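PDB 6JYZ: putative secreted endoglycosylceramidase from Rhodococcus hoagii, which probably hydrolyses the O-glycosidic bond between glycan and ceramide in glycolipids, acting as an endogalactosylceramidase of glycosyl hydrolase family 5. Local coordinates for residues Leu77-Val82 with Glu403-Ala408; Gly328-Phe333 with Arg344-Ala349; Gly357-Trp362 with Glu399-Gln404. One frame throughout, in Å; residues are numbered along the deposited sequence.

Contact 1: Leu77-Val82 with Glu403-Ala408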
loop_
_atom_site.group_PDB
_atom_site.type_symbol
_atom_site.label_atom_id
_atom_site.label_comp_id
_atom_site.label_asym_id
_atom_site.label_seq_id
_atom_site.Cartn_x
_atom_site.Cartn_y
_atom_site.Cartn_z
ATOM N N LEU A 77 15.876 6.734 -2.813
ATOM C CA LEU A 77 15.991 5.314 -2.531
ATOM C C LEU A 77 15.574 4.481 -3.733
ATOM O O LEU A 77 15.507 3.246 -3.586
ATOM C CB LEU A 77 15.154 4.947 -1.298
ATOM C CG LEU A 77 15.638 5.628 -0.047
ATOM C CD1 LEU A 77 14.579 5.543 1.062
ATOM C CD2 LEU A 77 16.943 5.002 0.464
ATOM N N GLY A 78 15.261 5.121 -4.857
ATOM C CA GLY A 78 14.918 4.372 -6.061
ATOM C C GLY A 78 13.405 4.123 -6.240
ATOM O O GLY A 78 13.026 3.542 -7.243
ATOM N N PHE A 79 12.577 4.575 -5.274
ATOM C CA PHE A 79 11.156 4.201 -5.350
ATOM C C PHE A 79 10.469 4.866 -6.532
ATOM O O PHE A 79 10.731 6.035 -6.842
ATOM C CB PHE A 79 10.484 4.699 -4.074
ATOM C CG PHE A 79 10.956 4.095 -2.799
ATOM C CD1 PHE A 79 11.785 2.979 -2.774
ATOM C CD2 PHE A 79 10.514 4.615 -1.583
ATOM C CE1 PHE A 79 12.172 2.403 -1.548
ATOM C CE2 PHE A 79 10.930 4.067 -0.382
ATOM C CZ PHE A 79 11.733 2.953 -0.366
ATOM N N ASP A 80 9.584 4.117 -7.182
ATOM C CA ASP A 80 8.794 4.646 -8.275
ATOM C C ASP A 80 7.275 4.532 -8.038
ATOM O O ASP A 80 6.523 4.790 -8.955
ATOM C CB ASP A 80 9.132 4.004 -9.630
ATOM C CG ASP A 80 8.764 2.551 -9.696
ATOM O OD1 ASP A 80 8.263 1.998 -8.692
ATOM O OD2 ASP A 80 8.963 1.958 -10.818
ATOM N N VAL A 81 6.894 4.257 -6.789
ATOM C CA VAL A 81 5.465 4.281 -6.448
ATOM C C VAL A 81 5.376 4.675 -4.985
ATOM O O VAL A 81 6.256 4.452 -4.175
ATOM C CB VAL A 81 4.800 2.894 -6.687
ATOM C CG1 VAL A 81 5.220 1.851 -5.654
ATOM C CG2 VAL A 81 3.282 2.997 -6.741
ATOM N N VAL A 82 4.220 5.254 -4.672
ATOM C CA VAL A 82 3.816 5.495 -3.288
ATOM C C VAL A 82 2.383 4.976 -3.118
ATOM O O VAL A 82 1.548 5.135 -4.008
ATOM C CB VAL A 82 3.862 6.990 -2.958
ATOM C CG1 VAL A 82 3.052 7.818 -3.905
ATOM C CG2 VAL A 82 3.356 7.285 -1.568
ATOM N N GLU A 403 18.948 -0.270 3.010
ATOM C CA GLU A 403 19.807 -0.736 1.939
ATOM C C GLU A 403 19.129 -1.830 1.147
ATOM O O GLU A 403 19.405 -1.989 -0.043
ATOM C CB GLU A 403 21.172 -1.118 2.503
ATOM C CG GLU A 403 21.242 -2.291 3.406
ATOM C CD GLU A 403 22.676 -2.600 3.875
ATOM O OE1 GLU A 403 23.601 -1.812 3.555
ATOM O OE2 GLU A 403 22.862 -3.634 4.505
ATOM N N GLN A 404 18.264 -2.663 1.749
ATOM C CA GLN A 404 17.529 -3.632 0.967
ATOM C C GLN A 404 16.476 -2.973 0.080
ATOM O O GLN A 404 16.279 -3.352 -1.083
ATOM C CB GLN A 404 16.855 -4.650 1.902
ATOM C CG GLN A 404 17.836 -5.510 2.683
ATOM C CD GLN A 404 18.706 -6.314 1.756
ATOM O OE1 GLN A 404 18.260 -6.861 0.744
ATOM N NE2 GLN A 404 19.955 -6.426 2.181
ATOM N N LEU A 405 15.792 -1.966 0.620
ATOM C CA LEU A 405 14.728 -1.331 -0.127
ATOM C C LEU A 405 15.227 -0.547 -1.326
ATOM O O LEU A 405 14.531 -0.339 -2.292
ATOM C CB LEU A 405 13.912 -0.407 0.776
ATOM C CG LEU A 405 13.249 -1.091 1.984
ATOM C CD1 LEU A 405 12.432 -0.054 2.746
ATOM C CD2 LEU A 405 12.397 -2.283 1.577
ATOM N N ALA A 406 16.501 -0.096 -1.267
ATOM C CA ALA A 406 17.096 0.687 -2.353
ATOM C C ALA A 406 17.721 -0.193 -3.447
ATOM O O ALA A 406 18.327 0.376 -4.373
ATOM C CB ALA A 406 18.124 1.655 -1.788
ATOM N N ARG A 407 17.622 -1.495 -3.342
ATOM C CA ARG A 407 18.298 -2.361 -4.306
ATOM C C ARG A 407 17.911 -2.057 -5.733
ATOM O O ARG A 407 16.777 -1.695 -6.078
ATOM C CB ARG A 407 18.057 -3.833 -3.986
ATOM C CG ARG A 407 18.951 -4.297 -2.825
ATOM C CD ARG A 407 18.523 -5.615 -2.192
ATOM N NE ARG A 407 18.389 -6.666 -3.172
ATOM C CZ ARG A 407 17.944 -7.926 -2.921
ATOM N NH1 ARG A 407 17.705 -8.288 -1.660
ATOM N NH2 ARG A 407 17.685 -8.728 -3.937
ATOM N N ALA A 408 18.870 -2.254 -6.651
ATOM C CA ALA A 408 18.694 -2.015 -8.069
ATOM C C ALA A 408 17.509 -2.804 -8.620
ATOM O O ALA A 408 17.286 -4.000 -8.242
ATOM C CB ALA A 408 19.991 -2.458 -8.806
#

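Contact 2: Gly328-Phe333 with Arg344-Ala349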
loop_
_atom_site.group_PDB
_atom_site.type_symbol
_atom_site.label_atom_id
_atom_site.label_comp_id
_atom_site.label_asym_id
_atom_site.label_seq_id
_atom_site.Cartn_x
_atom_site.Cartn_y
_atom_site.Cartn_z
ATOM N N GLY A 328 0.465 -4.428 -1.344
ATOM C CA GLY A 328 0.365 -3.049 -0.890
ATOM C C GLY A 328 1.035 -2.802 0.445
ATOM O O GLY A 328 1.232 -1.615 0.783
ATOM N N GLU A 329 1.341 -3.844 1.225
ATOM C CA GLU A 329 2.076 -3.660 2.461
ATOM C C GLU A 329 2.848 -4.903 2.736
ATOM O O GLU A 329 2.406 -6.022 2.546
ATOM C CB GLU A 329 1.200 -3.546 3.706
ATOM C CG GLU A 329 0.316 -2.334 3.747
ATOM C CD GLU A 329 -0.457 -2.188 5.057
ATOM O OE1 GLU A 329 -0.144 -2.855 6.081
ATOM O OE2 GLU A 329 -1.412 -1.417 4.987
ATOM N N TRP A 330 4.081 -4.644 3.233
ATOM C CA TRP A 330 4.981 -5.671 3.770
ATOM C C TRP A 330 5.980 -4.918 4.599
ATOM O O TRP A 330 6.164 -3.699 4.463
ATOM C CB TRP A 330 5.637 -6.452 2.634
ATOM C CG TRP A 330 6.617 -5.659 1.823
ATOM C CD1 TRP A 330 6.342 -4.864 0.725
ATOM C CD2 TRP A 330 8.056 -5.690 1.972
ATOM N NE1 TRP A 330 7.515 -4.362 0.194
ATOM C CE2 TRP A 330 8.564 -4.859 0.936
ATOM C CE3 TRP A 330 8.917 -6.304 2.883
ATOM C CZ2 TRP A 330 9.936 -4.716 0.737
ATOM C CZ3 TRP A 330 10.280 -6.200 2.660
ATOM C CH2 TRP A 330 10.769 -5.413 1.605
ATOM N N GLY A 331 6.634 -5.608 5.528
ATOM C CA GLY A 331 7.667 -4.908 6.300
ATOM C C GLY A 331 8.028 -5.708 7.532
ATOM O O GLY A 331 7.302 -6.615 7.940
ATOM N N TRP A 332 9.200 -5.349 8.074
ATOM C CA TRP A 332 9.690 -5.883 9.354
ATOM C C TRP A 332 9.847 -4.726 10.308
ATOM O O TRP A 332 10.153 -3.601 9.903
ATOM C CB TRP A 332 11.016 -6.667 9.183
ATOM C CG TRP A 332 10.707 -8.103 8.856
ATOM C CD1 TRP A 332 10.708 -9.153 9.744
ATOM C CD2 TRP A 332 10.307 -8.678 7.589
ATOM N NE1 TRP A 332 10.324 -10.306 9.107
ATOM C CE2 TRP A 332 10.064 -10.042 7.788
ATOM C CE3 TRP A 332 10.124 -8.199 6.273
ATOM C CZ2 TRP A 332 9.618 -10.923 6.801
ATOM C CZ3 TRP A 332 9.729 -9.064 5.273
ATOM C CH2 TRP A 332 9.468 -10.403 5.526
ATOM N N PHE A 333 9.618 -5.010 11.601
ATOM C CA PHE A 333 9.389 -3.945 12.586
ATOM C C PHE A 333 10.342 -4.012 13.784
ATOM O O PHE A 333 10.215 -3.158 14.670
ATOM C CB PHE A 333 7.915 -3.985 13.049
ATOM C CG PHE A 333 6.978 -3.892 11.854
ATOM C CD1 PHE A 333 6.862 -2.686 11.177
ATOM C CD2 PHE A 333 6.293 -5.035 11.405
ATOM C CE1 PHE A 333 6.099 -2.617 10.003
ATOM C CE2 PHE A 333 5.471 -4.924 10.271
ATOM C CZ PHE A 333 5.378 -3.715 9.601
ATOM N N ARG A 344 15.890 -9.054 2.995
ATOM C CA ARG A 344 16.593 -9.477 1.814
ATOM C C ARG A 344 15.878 -10.614 1.111
ATOM O O ARG A 344 15.757 -10.585 -0.113
ATOM C CB ARG A 344 18.029 -9.852 2.257
ATOM C CG ARG A 344 18.872 -10.346 1.075
ATOM C CD ARG A 344 20.272 -10.717 1.618
ATOM N NE ARG A 344 21.099 -11.367 0.625
ATOM C CZ ARG A 344 22.430 -11.496 0.711
ATOM N NH1 ARG A 344 23.090 -10.974 1.741
ATOM N NH2 ARG A 344 23.091 -12.135 -0.247
ATOM N N ARG A 345 15.440 -11.617 1.862
ATOM C CA ARG A 345 14.688 -12.704 1.275
ATOM C C ARG A 345 13.407 -12.204 0.574
ATOM O O ARG A 345 13.013 -12.718 -0.456
ATOM C CB ARG A 345 14.274 -13.743 2.356
ATOM C CG ARG A 345 15.468 -14.609 2.795
ATOM C CD ARG A 345 15.139 -15.335 4.093
ATOM N NE ARG A 345 14.012 -16.234 3.961
ATOM C CZ ARG A 345 13.285 -16.677 4.974
ATOM N NH1 ARG A 345 13.674 -16.358 6.214
ATOM N NH2 ARG A 345 12.270 -17.513 4.793
ATOM N N PHE A 346 12.746 -11.199 1.214
ATOM C CA PHE A 346 11.536 -10.657 0.600
ATOM C C PHE A 346 11.794 -10.008 -0.767
ATOM O O PHE A 346 11.101 -10.272 -1.706
ATOM C CB PHE A 346 10.903 -9.718 1.620
ATOM C CG PHE A 346 9.496 -9.344 1.218
ATOM C CD1 PHE A 346 9.224 -8.375 0.247
ATOM C CD2 PHE A 346 8.408 -9.990 1.820
ATOM C CE1 PHE A 346 7.932 -8.056 -0.131
ATOM C CE2 PHE A 346 7.105 -9.650 1.446
ATOM C CZ PHE A 346 6.876 -8.709 0.466
ATOM N N VAL A 347 12.819 -9.126 -0.771
ATOM C CA VAL A 347 13.152 -8.499 -2.062
ATOM C C VAL A 347 13.562 -9.537 -3.119
ATOM O O VAL A 347 13.156 -9.445 -4.284
ATOM C CB VAL A 347 14.204 -7.401 -1.839
ATOM C CG1 VAL A 347 14.621 -6.809 -3.209
ATOM C CG2 VAL A 347 13.672 -6.328 -0.912
ATOM N N ASP A 348 14.328 -10.552 -2.668
ATOM C CA ASP A 348 14.671 -11.607 -3.606
ATOM C C ASP A 348 13.451 -12.254 -4.200
ATOM O O ASP A 348 13.412 -12.541 -5.388
ATOM C CB ASP A 348 15.494 -12.720 -2.936
ATOM C CG ASP A 348 16.912 -12.361 -2.486
ATOM O OD1 ASP A 348 17.402 -11.243 -2.741
ATOM O OD2 ASP A 348 17.499 -13.236 -1.731
ATOM N N ALA A 349 12.416 -12.490 -3.354
ATOM C CA ALA A 349 11.215 -13.134 -3.863
ATOM C C ALA A 349 10.391 -12.180 -4.767
ATOM O O ALA A 349 9.796 -12.621 -5.735
ATOM C CB ALA A 349 10.391 -13.591 -2.659
#

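Contact 3: Gly357-Trp362 with Glu399-Gln404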
loop_
_atom_site.group_PDB
_atom_site.type_symbol
_atom_site.label_atom_id
_atom_site.label_comp_id
_atom_site.label_asym_id
_atom_site.label_seq_id
_atom_site.Cartn_x
_atom_site.Cartn_y
_atom_site.Cartn_z
ATOM N N GLY A 357 5.522 -3.752 -4.950
ATOM C CA GLY A 357 4.811 -3.601 -3.706
ATOM C C GLY A 357 5.280 -2.389 -2.932
ATOM O O GLY A 357 6.143 -1.623 -3.387
ATOM N N ALA A 358 4.690 -2.187 -1.743
ATOM C CA ALA A 358 4.959 -0.990 -0.946
ATOM C C ALA A 358 5.277 -1.391 0.480
ATOM O O ALA A 358 4.448 -2.007 1.179
ATOM C CB ALA A 358 3.770 -0.010 -1.008
ATOM N N TRP A 359 6.474 -0.971 0.949
ATOM C CA TRP A 359 6.884 -1.180 2.326
ATOM C C TRP A 359 6.025 -0.376 3.278
ATOM O O TRP A 359 5.697 0.779 3.003
ATOM C CB TRP A 359 8.350 -0.719 2.400
ATOM C CG TRP A 359 8.938 -0.619 3.770
ATOM C CD1 TRP A 359 9.014 0.496 4.546
ATOM C CD2 TRP A 359 9.683 -1.657 4.455
ATOM N NE1 TRP A 359 9.746 0.224 5.703
ATOM C CE2 TRP A 359 10.171 -1.062 5.664
ATOM C CE3 TRP A 359 10.006 -2.988 4.177
ATOM C CZ2 TRP A 359 11.001 -1.765 6.557
ATOM C CZ3 TRP A 359 10.823 -3.679 5.072
ATOM C CH2 TRP A 359 11.309 -3.067 6.235
ATOM N N TRP A 360 5.702 -0.978 4.426
ATOM C CA TRP A 360 5.063 -0.249 5.543
ATOM C C TRP A 360 6.214 0.090 6.510
ATOM O O TRP A 360 6.690 -0.861 7.149
ATOM C CB TRP A 360 3.975 -1.094 6.228
ATOM C CG TRP A 360 3.269 -0.254 7.248
ATOM C CD1 TRP A 360 3.650 -0.021 8.553
ATOM C CD2 TRP A 360 2.145 0.623 6.983
ATOM N NE1 TRP A 360 2.788 0.892 9.120
ATOM C CE2 TRP A 360 1.903 1.332 8.170
ATOM C CE3 TRP A 360 1.343 0.837 5.874
ATOM C CZ2 TRP A 360 0.854 2.269 8.267
ATOM C CZ3 TRP A 360 0.343 1.797 5.945
ATOM C CH2 TRP A 360 0.108 2.481 7.133
ATOM N N SER A 361 6.643 1.331 6.653
ATOM C CA SER A 361 6.092 2.525 6.014
ATOM C C SER A 361 7.175 3.590 5.935
ATOM O O SER A 361 8.256 3.466 6.545
ATOM C CB SER A 361 4.908 3.035 6.778
ATOM O OG SER A 361 5.323 3.530 8.030
ATOM N N TRP A 362 6.866 4.677 5.238
ATOM C CA TRP A 362 7.801 5.792 5.088
ATOM C C TRP A 362 8.076 6.451 6.410
ATOM O O TRP A 362 9.264 6.650 6.774
ATOM C CB TRP A 362 7.221 6.754 4.064
ATOM C CG TRP A 362 8.099 7.945 3.811
ATOM C CD1 TRP A 362 7.826 9.233 4.119
ATOM C CD2 TRP A 362 9.344 7.896 3.139
ATOM N NE1 TRP A 362 8.899 10.012 3.745
ATOM C CE2 TRP A 362 9.818 9.219 3.127
ATOM C CE3 TRP A 362 10.119 6.870 2.581
ATOM C CZ2 TRP A 362 11.078 9.546 2.597
ATOM C CZ3 TRP A 362 11.381 7.182 2.064
ATOM C CH2 TRP A 362 11.826 8.511 2.090
ATOM N N GLU A 399 19.295 1.911 8.470
ATOM C CA GLU A 399 20.096 1.610 7.285
ATOM C C GLU A 399 20.028 0.138 6.882
ATOM O O GLU A 399 20.054 -0.127 5.671
ATOM C CB GLU A 399 21.565 1.999 7.577
ATOM C CG GLU A 399 21.768 3.502 7.655
ATOM C CD GLU A 399 21.627 4.308 6.364
ATOM O OE1 GLU A 399 21.449 3.688 5.229
ATOM O OE2 GLU A 399 21.679 5.594 6.471
ATOM N N GLY A 400 19.948 -0.797 7.836
ATOM C CA GLY A 400 19.881 -2.200 7.505
ATOM C C GLY A 400 18.660 -2.563 6.637
ATOM O O GLY A 400 18.724 -3.486 5.842
ATOM N N PHE A 401 17.532 -1.823 6.853
ATOM C CA PHE A 401 16.357 -2.051 6.021
ATOM C C PHE A 401 16.487 -1.209 4.751
ATOM O O PHE A 401 16.166 -1.701 3.684
ATOM C CB PHE A 401 15.097 -1.716 6.821
ATOM C CG PHE A 401 14.795 -2.672 7.945
ATOM C CD1 PHE A 401 15.237 -3.994 7.957
ATOM C CD2 PHE A 401 14.027 -2.216 8.993
ATOM C CE1 PHE A 401 14.866 -4.857 8.990
ATOM C CE2 PHE A 401 13.625 -3.094 10.014
ATOM C CZ PHE A 401 14.083 -4.408 10.012
ATOM N N ALA A 402 16.867 0.081 4.880
ATOM C CA ALA A 402 16.955 0.975 3.738
ATOM C C ALA A 402 17.840 0.398 2.637
ATOM O O ALA A 402 17.492 0.568 1.460
ATOM C CB ALA A 402 17.396 2.378 4.089
ATOM N N GLU A 403 18.948 -0.270 3.010
ATOM C CA GLU A 403 19.807 -0.736 1.939
ATOM C C GLU A 403 19.129 -1.830 1.147
ATOM O O GLU A 403 19.405 -1.989 -0.043
ATOM C CB GLU A 403 21.172 -1.118 2.503
ATOM C CG GLU A 403 21.242 -2.291 3.406
ATOM C CD GLU A 403 22.676 -2.600 3.875
ATOM O OE1 GLU A 403 23.601 -1.812 3.555
ATOM O OE2 GLU A 403 22.862 -3.634 4.505
ATOM N N GLN A 404 18.264 -2.663 1.749
ATOM C CA GLN A 404 17.529 -3.632 0.967
ATOM C C GLN A 404 16.476 -2.973 0.080
ATOM O O GLN A 404 16.279 -3.352 -1.083
ATOM C CB GLN A 404 16.855 -4.650 1.902
ATOM C CG GLN A 404 17.836 -5.510 2.683
ATOM C CD GLN A 404 18.706 -6.314 1.756
ATOM O OE1 GLN A 404 18.260 -6.861 0.744
ATOM N NE2 GLN A 404 19.955 -6.426 2.181
#

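Contact 1: Leu77-Val82 with Glu403-Ala408
The carbonyl oxygen of Leu-77 rests on Ala-406, whose CA-H points at it: Leu-77 O lies 3.3 Å from Ala-406 CA, with an angle of 149° at the hydrogen. The methyl of the same alanine closes on this oxygen as well, Ala-406 CB standing 3.6 Å from Leu-77 O. The carbonyl is buried here without any hydrogen-bond partner in the model, and the CA-H of Ala-406 is a weak substitute for one. Beside it, one branch of the Leu-77 side chain adds a looser apolar touch, CD2 to Ala-406 CB at 4.2 Å. Phe-79 meets Leu-405 with one corner of its ring. Phe-79 CE1 comes within 3.7 Å of Leu-405 O, which lies in the ring plane at the edge, and within 4.0 Å of Leu-405 CB. With CG anti to the carbonyl carbon (chi1 -64°), the ring folds back beneath Leu-77, whose CB sits over the rim of one face. Between the two residues Gly-78 closes helix 68-75 in a Schellman motif; at its backbone angles, with positive phi, a CB would jam against the Leu-77 carbonyl, which calls for glycine. Arg-407, turned away from this interface, is steadied within its own segment: NH1 donates to Gln-404 OE1 at 2.9 Å, with the acceptor in the guanidinium plane. Gly-78 O is bonded by Tyr-409 OH and Ala-406 O by Trp-435 NE1, so strands that follow in the chain also hold this corner. The arrangement, a capped helix end leading into a strand and packed against the exit of a short helix, is that of an alpha-to-beta connection in the (beta/alpha)8 barrel of family 5 glycosidases.

Contact 2: Gly328-Phe333 with Arg344-Ala349
Trp-330 and Phe-346 lie almost flat on each other, their planes 8° apart in an offset stack whose six-membered ring centroids are separated by 3.8 Å. The phenyl ring spreads over one indole face, reaching from the benzo ring back past CG to the root of the side chain. Phe-346 CG stands 3.5 Å from Trp-330 CE3, while Trp-330 CE3 in turn lies over the rim of the phenyl ring. To offer this face, Trp-330 CG sits between its backbone N and carbonyl carbon (chi1 69°). The helix residue is extended instead, Phe-346 CG lying opposite its own N (chi1 -167°), which sends the ring out from the helix toward the strand. Beyond the far end of the indole, Val-347 CG2 touches Trp-330 CH2 at 3.9 Å. This is the inner packing of a beta-alpha-beta unit: strand 326-330 passes into helix 336-353, which returns the chain to the parallel neighbouring strand 356-359, as in the (beta/alpha)8 barrel of the family. Trp-332, just past the strand, completes an aromatic cluster. Its benzo edge is directed at the phenylalanine, Trp-332 CZ3 being 3.8 Å from Phe-346 CD2 and 3.9 Å from Phe-346 CB, and Trp-330 CZ3 also lies at that edge. The centroids of the Trp-332 six-membered ring and the Phe-346 ring are 6.0 Å apart. At the other end of the indole, Trp-332 NE1 is hydrogen-bonded to Gln-296 O, which helps to fix its rotation. Phe-346 also meets Phe-311 of helix 307-321 edge-to-face.

Contact 3: Gly357-Trp362 with Glu399-Gln404
Trp-359 drives the outer edge of its benzo ring against a face of Phe-401 in an offset edge-to-face pair, centroids 5.5 Å apart and planes at 61°. Two atoms do the touching: Trp-359 CH2 lies 3.9 Å from Phe-401 CG, and Trp-359 CZ2 is 3.9 Å from Phe-401 CD2. The contact falls toward the rim of the phenyl ring, close to where it joins CB. The tryptophan reaches so far because CG is opposite the backbone N (chi1 170°), carrying the indole outward from the strand, whereas in Phe-401 a CG anti to the carbonyl carbon (chi1 -69°) turns a face of the ring to the indole edge. The indole is held at its polar end too, by a hydrogen bond from NE1 to Asn-383 OD1. Just beyond, the peptide bond between Trp-360 and Ser-361 is cis, the non-proline cis bond known from family 5 glycosidases at the end of the last barrel strand; Asn-383 OD1 also accepts from Ser-361 N, and Asn-383 ND2 bonds Trp-360 O. A leucine in place of Trp-359 would probably open a gap over the face of Phe-401 and leave Asn-383 without its indole donor. On the helix side, Phe-401 also touches Pro-336 and Val-343 of helix 336-353, while Trp-330 meets the Trp-359 indole edge-to-face.

In the fold
Contacts 2 and 3 are fully buried and contact 1 only partly; none is a true surface contact. Contacts 1 and 3 share helix 399-405: its C-terminal end and the residue just after it meet the connection into strand 81-86, while its first turn meets strand 356-359. Contact 2 joins helix 336-353 to strand 326-330, the neighbour of 356-359, and a probable hydrogen bond from Trp-360 N to Trp-330 O ties it to contact 3. Chemistry follows place: aromatic rings fill the layer between strands and helices, whereas contact 1 brings backbone carbonyls, aliphatic side chains and one phenyl edge together. The Arg-407 to Asp-348 salt bridge links the partly exposed sides of contacts 1 and 2.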